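MdcD (Pseudomonas aeruginosa, PDB 5VIP) probably acts as the beta subunit of biotin-independent malonate decarboxylase, a carboxyl transferase family enzyme that removes carbon dioxide from a malonyl group held on the acyl carrier protein. Local coordinates at residues 19-24 / 152-157; 87-92 / 120-125; 112-117 / 138-143. All coordinates share one frame; numbering follows the deposited sequence.

Interaction 1: residues 19-24 / 152-157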
loop_
_atom_site.group_PDB
_atom_site.type_symbol
_atom_site.label_atom_id
_atom_site.label_comp_id
_atom_site.label_asym_id
_atom_site.label_seq_id
_atom_site.Cartn_x
_atom_site.Cartn_y
_atom_site.Cartn_z
ATOM N N ARG B 19 -5.611 12.721 19.708
ATOM C CA ARG B 19 -5.009 14.031 19.914
ATOM C C ARG B 19 -4.223 14.051 21.225
ATOM O O ARG B 19 -3.129 14.608 21.301
ATOM C CB ARG B 19 -6.099 15.124 19.883
ATOM C CG ARG B 19 -5.572 16.557 19.919
ATOM C CD ARG B 19 -6.701 17.582 19.692
ATOM N NE ARG B 19 -7.014 17.731 18.272
ATOM C CZ ARG B 19 -8.053 17.165 17.667
ATOM N NH1 ARG B 19 -8.900 16.411 18.359
ATOM N NH2 ARG B 19 -8.249 17.364 16.370
ATOM N N GLN B 20 -4.764 13.416 22.253
ATOM C CA GLN B 20 -4.034 13.305 23.508
ATOM C C GLN B 20 -2.776 12.453 23.363
ATOM O O GLN B 20 -1.751 12.760 23.948
ATOM C CB GLN B 20 -4.915 12.705 24.587
ATOM C CG GLN B 20 -6.094 13.573 24.972
ATOM C CD GLN B 20 -7.058 12.812 25.846
ATOM O OE1 GLN B 20 -7.409 11.670 25.544
ATOM N NE2 GLN B 20 -7.480 13.428 26.946
ATOM N N ARG B 21 -2.864 11.373 22.603
ATOM C CA ARG B 21 -1.669 10.545 22.362
ATOM C C ARG B 21 -0.571 11.378 21.705
ATOM O O ARG B 21 0.603 11.296 22.075
ATOM C CB ARG B 21 -2.016 9.336 21.489
ATOM C CG ARG B 21 -2.899 8.305 22.181
ATOM C CD ARG B 21 -3.274 7.171 21.222
ATOM N NE ARG B 21 -4.296 6.317 21.806
ATOM C CZ ARG B 21 -4.575 5.078 21.407
ATOM N NH1 ARG B 21 -3.903 4.524 20.413
ATOM N NH2 ARG B 21 -5.533 4.391 22.021
ATOM N N ALA B 22 -0.963 12.197 20.735
ATOM C CA ALA B 22 0.001 13.011 19.990
ATOM C C ALA B 22 0.671 14.035 20.901
ATOM O O ALA B 22 1.891 14.219 20.867
ATOM C CB ALA B 22 -0.684 13.704 18.816
ATOM N N ARG B 23 -0.127 14.692 21.729
ATOM C CA ARG B 23 0.393 15.679 22.665
ATOM C C ARG B 23 1.299 15.031 23.710
ATOM O O ARG B 23 2.304 15.608 24.118
ATOM C CB ARG B 23 -0.769 16.406 23.348
ATOM C CG ARG B 23 -0.370 17.439 24.401
ATOM C CD ARG B 23 -1.634 18.045 25.026
ATOM N NE ARG B 23 -2.429 18.771 24.034
ATOM C CZ ARG B 23 -3.543 18.317 23.466
ATOM N NH1 ARG B 23 -4.032 17.125 23.795
ATOM N NH2 ARG B 23 -4.174 19.063 22.569
ATOM N N ALA B 24 0.944 13.822 24.132
ATOM C CA ALA B 24 1.701 13.112 25.160
ATOM C C ALA B 24 3.074 12.669 24.647
ATOM O O ALA B 24 4.048 12.632 25.409
ATOM C CB ALA B 24 0.911 11.915 25.654
ATOM N N VAL B 152 3.227 3.119 15.548
ATOM C CA VAL B 152 2.765 2.664 16.848
ATOM C C VAL B 152 1.320 2.188 16.684
ATOM O O VAL B 152 0.454 2.929 16.194
ATOM C CB VAL B 152 2.864 3.788 17.905
ATOM C CG1 VAL B 152 2.182 3.393 19.194
ATOM C CG2 VAL B 152 4.353 4.148 18.147
ATOM N N ILE B 153 1.085 0.935 17.049
ATOM C CA ILE B 153 -0.251 0.342 16.989
ATOM C C ILE B 153 -0.594 -0.084 18.410
ATOM O O ILE B 153 -0.012 -1.031 18.930
ATOM C CB ILE B 153 -0.297 -0.859 16.037
ATOM C CG1 ILE B 153 0.257 -0.455 14.669
ATOM C CG2 ILE B 153 -1.718 -1.391 15.922
ATOM C CD1 ILE B 153 0.814 -1.611 13.901
ATOM N N ALA B 154 -1.483 0.644 19.067
ATOM C CA ALA B 154 -1.694 0.406 20.493
ATOM C C ALA B 154 -3.074 -0.142 20.801
ATOM O O ALA B 154 -3.314 -0.624 21.907
ATOM C CB ALA B 154 -1.461 1.695 21.293
ATOM N N GLY B 155 -3.984 -0.091 19.836
ATOM C CA GLY B 155 -5.362 -0.424 20.130
ATOM C C GLY B 155 -6.115 0.782 20.684
ATOM O O GLY B 155 -5.517 1.829 20.976
ATOM N N PRO B 156 -7.432 0.633 20.884
ATOM C CA PRO B 156 -8.168 -0.638 20.786
ATOM C C PRO B 156 -8.606 -1.045 19.371
ATOM O O PRO B 156 -8.951 -2.205 19.161
ATOM C CB PRO B 156 -9.395 -0.383 21.667
ATOM C CG PRO B 156 -9.641 1.097 21.521
ATOM C CD PRO B 156 -8.288 1.747 21.337
ATOM N N VAL B 157 -8.606 -0.124 18.416
ATOM C CA VAL B 157 -9.003 -0.479 17.062
ATOM C C VAL B 157 -7.928 -1.355 16.403
ATOM O O VAL B 157 -8.235 -2.342 15.731
ATOM C CB VAL B 157 -9.268 0.775 16.199
ATOM C CG1 VAL B 157 -9.547 0.395 14.759
ATOM C CG2 VAL B 157 -10.426 1.586 16.774
#
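Arg-21 reaches from the short helix 18-25, near the start of the chain, to the backbone carbonyl of Gly-155, in the turn that follows strand 150-153 of the central sheet in this crotonase-like fold. Segments 128 residues apart in the sequence are joined here by one side chain binding one main-chain oxygen. The chain of Arg-21 is extended from CG to NE; its first torsion (chi1 -69°) sets CG beside the backbone N, and the straight chain carries the guanidinium across to the turn.

Two donors converge on the same acceptor, but unequally. Arg-21 NH2 makes the good bond, 2.8 Å to Gly-155 O with an N-H...O angle of 159°; the oxygen sits almost in the guanidinium plane, and the nitrogen in turn lies in the carbonyl plane. Arg-21 NH1 adds only a weak, bent bond to Gly-155 O, at 3.2 Å. The remaining polarity is met close by: NE is bonded to Leu-16 O and NH2 also to Thr-14 O, so that backbone carbonyls satisfy much of this buried group, while Glu-117 is a long and weak ion partner of NH1. Phe-13 touches both Arg-21 and Ala-154.

The turn is satisfied in a similar way. The amides of Ala-154 and Gly-155 both donate to Glu-117 OE1, and Ala-154 O is paired with Thr-176. Gly-155 has a positive phi, a backbone shape suited to glycine, and the peptide bond after it is cis. Ala-154 CB lies 3.8 Å from Arg-21 NH1. The proline ring enters the contact at the guanidinium edge, where Pro-156 CD stands 3.9 Å from Arg-21 NH2.

Interaction 2: residues 87-92 / 120-125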
loop_
_atom_site.group_PDB
_atom_site.type_symbol
_atom_site.label_atom_id
_atom_site.label_comp_id
_atom_site.label_asym_id
_atom_site.label_seq_id
_atom_site.Cartn_x
_atom_site.Cartn_y
_atom_site.Cartn_z
ATOM N N GLU B 87 -10.688 10.973 1.550
ATOM C CA GLU B 87 -9.827 11.842 0.756
ATOM C C GLU B 87 -9.016 12.824 1.621
ATOM O O GLU B 87 -7.802 12.946 1.471
ATOM C CB GLU B 87 -10.646 12.632 -0.263
ATOM C CG GLU B 87 -9.760 13.385 -1.228
ATOM C CD GLU B 87 -10.513 14.334 -2.140
ATOM O OE1 GLU B 87 -11.755 14.414 -2.031
ATOM O OE2 GLU B 87 -9.846 15.002 -2.962
ATOM N N VAL B 88 -9.695 13.524 2.525
ATOM C CA VAL B 88 -9.025 14.543 3.325
ATOM C C VAL B 88 -8.087 13.922 4.361
ATOM O O VAL B 88 -6.916 14.286 4.413
ATOM C CB VAL B 88 -10.036 15.467 4.017
ATOM C CG1 VAL B 88 -9.349 16.328 5.077
ATOM C CG2 VAL B 88 -10.710 16.362 2.969
ATOM N N SER B 89 -8.591 13.000 5.174
ATOM C CA SER B 89 -7.743 12.330 6.161
ATOM C C SER B 89 -6.554 11.638 5.492
ATOM O O SER B 89 -5.435 11.657 6.012
ATOM C CB SER B 89 -8.544 11.320 6.979
ATOM O OG SER B 89 -9.266 10.431 6.153
ATOM N N GLY B 90 -6.796 11.027 4.338
ATOM C CA GLY B 90 -5.725 10.367 3.609
ATOM C C GLY B 90 -4.659 11.336 3.120
ATOM O O GLY B 90 -3.465 11.045 3.212
ATOM N N ALA B 91 -5.084 12.484 2.590
ATOM C CA ALA B 91 -4.150 13.497 2.111
ATOM C C ALA B 91 -3.374 14.158 3.247
ATOM O O ALA B 91 -2.225 14.586 3.060
ATOM C CB ALA B 91 -4.886 14.553 1.305
ATOM N N LYS B 92 -3.998 14.272 4.416
ATOM C CA LYS B 92 -3.298 14.844 5.570
ATOM C C LYS B 92 -2.083 13.987 5.925
ATOM O O LYS B 92 -1.000 14.503 6.187
ATOM C CB LYS B 92 -4.243 14.965 6.773
ATOM C CG LYS B 92 -5.220 16.139 6.653
ATOM C CD LYS B 92 -6.231 16.177 7.797
ATOM C CE LYS B 92 -5.601 16.685 9.084
ATOM N NZ LYS B 92 -6.606 16.913 10.175
ATOM N N GLY B 120 -9.697 0.582 7.631
ATOM C CA GLY B 120 -9.793 0.568 6.182
ATOM C C GLY B 120 -10.186 1.910 5.600
ATOM O O GLY B 120 -9.820 2.947 6.132
ATOM N N VAL B 121 -10.917 1.903 4.493
ATOM C CA VAL B 121 -11.355 3.162 3.902
ATOM C C VAL B 121 -12.859 3.366 4.066
ATOM O O VAL B 121 -13.606 2.423 4.324
ATOM C CB VAL B 121 -10.987 3.239 2.404
ATOM C CG1 VAL B 121 -9.500 3.003 2.226
ATOM C CG2 VAL B 121 -11.755 2.209 1.643
ATOM N N ARG B 122 -13.289 4.613 3.934
ATOM C CA ARG B 122 -14.703 4.949 3.917
ATOM C C ARG B 122 -15.344 4.547 2.602
ATOM O O ARG B 122 -14.951 5.048 1.545
ATOM C CB ARG B 122 -14.894 6.439 4.128
ATOM C CG ARG B 122 -14.546 6.881 5.510
ATOM C CD ARG B 122 -14.594 8.370 5.597
ATOM N NE ARG B 122 -13.627 8.854 6.569
ATOM C CZ ARG B 122 -13.336 10.136 6.735
ATOM N NH1 ARG B 122 -13.951 11.047 5.983
ATOM N NH2 ARG B 122 -12.436 10.504 7.643
ATOM N N LEU B 123 -16.343 3.674 2.672
ATOM C CA LEU B 123 -17.000 3.179 1.465
ATOM C C LEU B 123 -17.449 4.321 0.556
ATOM O O LEU B 123 -17.279 4.245 -0.655
ATOM C CB LEU B 123 -18.186 2.282 1.830
ATOM C CG LEU B 123 -19.028 1.786 0.651
ATOM C CD1 LEU B 123 -18.172 1.097 -0.401
ATOM C CD2 LEU B 123 -20.105 0.844 1.151
ATOM N N GLN B 124 -17.965 5.400 1.147
ATOM C CA GLN B 124 -18.448 6.556 0.391
ATOM C C GLN B 124 -17.352 7.326 -0.361
ATOM O O GLN B 124 -17.642 8.075 -1.297
ATOM C CB GLN B 124 -19.183 7.520 1.327
ATOM C CG GLN B 124 -19.998 6.823 2.413
ATOM C CD GLN B 124 -19.176 6.541 3.663
ATOM O OE1 GLN B 124 -18.493 7.424 4.184
ATOM N NE2 GLN B 124 -19.225 5.302 4.138
ATOM N N GLU B 125 -16.097 7.168 0.058
ATOM C CA GLU B 125 -14.982 7.785 -0.654
ATOM C C GLU B 125 -13.968 6.708 -1.062
ATOM O O GLU B 125 -12.777 6.995 -1.197
ATOM C CB GLU B 125 -14.299 8.853 0.217
ATOM C CG GLU B 125 -15.252 9.740 1.016
ATOM C CD GLU B 125 -14.540 10.576 2.074
ATOM O OE1 GLU B 125 -13.604 11.321 1.727
ATOM O OE2 GLU B 125 -14.915 10.484 3.260
HETATM O O HOH W 1 -12.553 13.262 3.058
#
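Glu-125, at the N-cap position of helix 126-143, lends a carboxylate oxygen to the first turn of helix 87-105, so a residue at the start of one helix of the crotonase-like fold caps the first turn of another. Its OE1 accepts the backbone N-H of Glu-87 at 2.9 Å, in a fairly straight bond (163°) that arrives from above the carboxylate plane rather than within it. A water extends the grip by one residue, accepting from Val-88 N. The same water O lies 2.6 Å from Glu-125 OE1, to which it donates.

The carboxylate is held from its other oxygen too. Arg-122 bends at chi3 (-149°), bringing NH1 to the syn lone pair of Glu-125 OE2 in a salt bridge of 2.9 Å, somewhat tilted from the guanidinium plane. Arg-122 NE is anchored on Ser-84 O, with a weak bond from NH2 to Asp-57 O, and the arginine in turn steadies Glu-125 OE2.

Glu-87 swings its own carboxylate elsewhere: with CG opposite the backbone N, its OE2 binds a polar side chain of the partner protein, and helix 87-105 thus also faces the subunit interface. Ser-89 OG sits between its backbone N and carbonyl carbon (chi1 52°), which turns it to Gly-86 N, and Ser-89 OG merely packs 3.5 Å from Arg-122 NH2.

Interaction 3: residues 112-117 / 138-143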
loop_
_atom_site.group_PDB
_atom_site.type_symbol
_atom_site.label_atom_id
_atom_site.label_comp_id
_atom_site.label_asym_id
_atom_site.label_seq_id
_atom_site.Cartn_x
_atom_site.Cartn_y
_atom_site.Cartn_z
ATOM N N ALA B 112 9.094 11.165 11.121
ATOM C CA ALA B 112 7.650 10.979 11.082
ATOM C C ALA B 112 7.221 9.815 11.971
ATOM O O ALA B 112 7.796 8.715 11.914
ATOM C CB ALA B 112 7.163 10.749 9.633
ATOM N N LEU B 113 6.197 10.070 12.778
ATOM C CA LEU B 113 5.649 9.104 13.715
ATOM C C LEU B 113 4.176 8.880 13.389
ATOM O O LEU B 113 3.384 9.842 13.341
ATOM C CB LEU B 113 5.809 9.603 15.153
ATOM C CG LEU B 113 5.193 8.811 16.305
ATOM C CD1 LEU B 113 5.782 7.395 16.375
ATOM C CD2 LEU B 113 5.436 9.546 17.602
ATOM N N LEU B 114 3.819 7.620 13.136
ATOM C CA LEU B 114 2.454 7.267 12.732
ATOM C C LEU B 114 1.752 6.480 13.832
ATOM O O LEU B 114 2.204 5.399 14.207
ATOM C CB LEU B 114 2.462 6.436 11.437
ATOM C CG LEU B 114 3.140 7.068 10.226
ATOM C CD1 LEU B 114 3.129 6.085 9.035
ATOM C CD2 LEU B 114 2.415 8.361 9.863
ATOM N N LEU B 115 0.634 7.016 14.318
ATOM C CA LEU B 115 -0.208 6.307 15.275
ATOM C C LEU B 115 -1.410 5.720 14.532
ATOM O O LEU B 115 -2.378 6.429 14.216
ATOM C CB LEU B 115 -0.668 7.250 16.391
ATOM C CG LEU B 115 0.230 7.413 17.627
ATOM C CD1 LEU B 115 1.728 7.466 17.322
ATOM C CD2 LEU B 115 -0.190 8.623 18.454
ATOM N N LEU B 116 -1.349 4.422 14.262
ATOM C CA LEU B 116 -2.270 3.794 13.317
ATOM C C LEU B 116 -3.414 3.032 13.980
ATOM O O LEU B 116 -3.279 1.854 14.318
ATOM C CB LEU B 116 -1.483 2.849 12.403
ATOM C CG LEU B 116 -0.388 3.551 11.594
ATOM C CD1 LEU B 116 0.352 2.580 10.679
ATOM C CD2 LEU B 116 -0.979 4.692 10.784
ATOM N N GLU B 117 -4.543 3.709 14.162
ATOM C CA GLU B 117 -5.760 3.063 14.654
ATOM C C GLU B 117 -6.778 3.172 13.540
ATOM O O GLU B 117 -7.417 4.202 13.395
ATOM C CB GLU B 117 -6.281 3.733 15.926
ATOM C CG GLU B 117 -5.296 3.692 17.101
ATOM C CD GLU B 117 -4.958 2.264 17.527
ATOM O OE1 GLU B 117 -3.756 1.970 17.759
ATOM O OE2 GLU B 117 -5.898 1.443 17.642
ATOM N N ALA B 138 3.876 5.394 -0.814
ATOM C CA ALA B 138 4.950 6.025 -1.583
ATOM C C ALA B 138 5.778 6.990 -0.748
ATOM O O ALA B 138 7.006 7.023 -0.863
ATOM C CB ALA B 138 4.375 6.773 -2.803
ATOM N N ALA B 139 5.104 7.790 0.073
ATOM C CA ALA B 139 5.792 8.800 0.868
ATOM C C ALA B 139 6.640 8.159 1.968
ATOM O O ALA B 139 7.689 8.686 2.348
ATOM C CB ALA B 139 4.783 9.785 1.462
ATOM N N ILE B 140 6.196 7.014 2.479
ATOM C CA ILE B 140 6.972 6.329 3.509
ATOM C C ILE B 140 8.284 5.813 2.929
ATOM O O ILE B 140 9.352 5.962 3.534
ATOM C CB ILE B 140 6.178 5.162 4.131
ATOM C CG1 ILE B 140 5.099 5.726 5.064
ATOM C CG2 ILE B 140 7.116 4.218 4.915
ATOM C CD1 ILE B 140 4.048 4.718 5.412
ATOM N N VAL B 141 8.206 5.231 1.735
ATOM C CA VAL B 141 9.398 4.696 1.087
ATOM C C VAL B 141 10.368 5.845 0.758
ATOM O O VAL B 141 11.572 5.739 1.004
ATOM C CB VAL B 141 9.022 3.885 -0.184
ATOM C CG1 VAL B 141 10.282 3.365 -0.914
ATOM C CG2 VAL B 141 8.122 2.709 0.199
ATOM N N ASP B 142 9.837 6.948 0.239
ATOM C CA ASP B 142 10.668 8.124 -0.073
ATOM C C ASP B 142 11.354 8.652 1.186
ATOM O O ASP B 142 12.555 8.888 1.178
ATOM C CB ASP B 142 9.822 9.225 -0.722
ATOM C CG ASP B 142 10.643 10.427 -1.164
ATOM O OD1 ASP B 142 11.891 10.333 -1.222
ATOM O OD2 ASP B 142 10.023 11.472 -1.468
ATOM N N LEU B 143 10.596 8.806 2.270
ATOM C CA LEU B 143 11.138 9.376 3.496
ATOM C C LEU B 143 12.210 8.475 4.108
ATOM O O LEU B 143 13.177 8.963 4.697
ATOM C CB LEU B 143 10.016 9.634 4.514
ATOM C CG LEU B 143 10.411 10.157 5.910
ATOM C CD1 LEU B 143 11.278 11.433 5.825
ATOM C CD2 LEU B 143 9.164 10.430 6.748
#
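Leu-114 on strand 111-115 and Ile-140 on helix 126-143 meet methyl to methyl, while one turn further along the helix Leu-143 lays a methyl against Ala-112. These two apolar pairs carry the contact.

The leucine-isoleucine pair is a meeting of long side chains. Leu-114 points from the strand toward the helix, with CG beside its backbone N (chi1 -57°) and CD1 carried to the far end of the chain. Ile-140 starts less directly: its CB does not face the strand, but the CG1 branch swings round and delivers CD1 to the interface, 4.0 Å from Leu-114 CD1. The two side chains lie at a slant to each other, meeting through single methyl groups and not along their lengths. The other branch of Ile-140, CG2, lies opposite its backbone N and leaves this meeting to CD1. Helix 162-169 flanks Ile-140 through Ala-166 and Leu-169.

At the other end the reach is one-sided. Ala-112 offers only its CB, and Leu-143 supplies the length: CG stands opposite the backbone N (chi1 176°), and the CD2 branch comes to 3.5 Å from Ala-112 CB, a close fit. Leu-97 of helix 87-105 also covers Ala-112, and Val-149 touches both Leu-114 and Leu-143, so the neighbouring elements complete a fully buried apolar layer.

The pairing order is informative. The strand advances from Ala-112 to Leu-114 while the partners run back from Leu-143 to Ile-140, so helix and strand run roughly antiparallel. Strand 150-153 then returns beside strand 111-115 and parallel to it, which makes this the helix-on-sheet packing of a beta-alpha-beta unit within the crotonase-like fold.

Interactions 1 and 3 are buried and rest on the same sheet: strands 111-115 and 150-153 are neighbours, joined by Val-152 N to Leu-114 O at 2.8 Å, and Glu-117 belongs to both neighbourhoods. Interaction 3 packs helix 126-143 with methyl groups alone; interaction 1 fixes helix 18-25 through a charged side chain whose donors are paired largely with carbonyls inside the protein. Interaction 2 is only partly buried and lies beside the partner protein, and there carboxylate, guanidinium and water link helix starts. Along the chain, interactions 2 and 3 interlock, and both lie inside the loop closed by interaction 1.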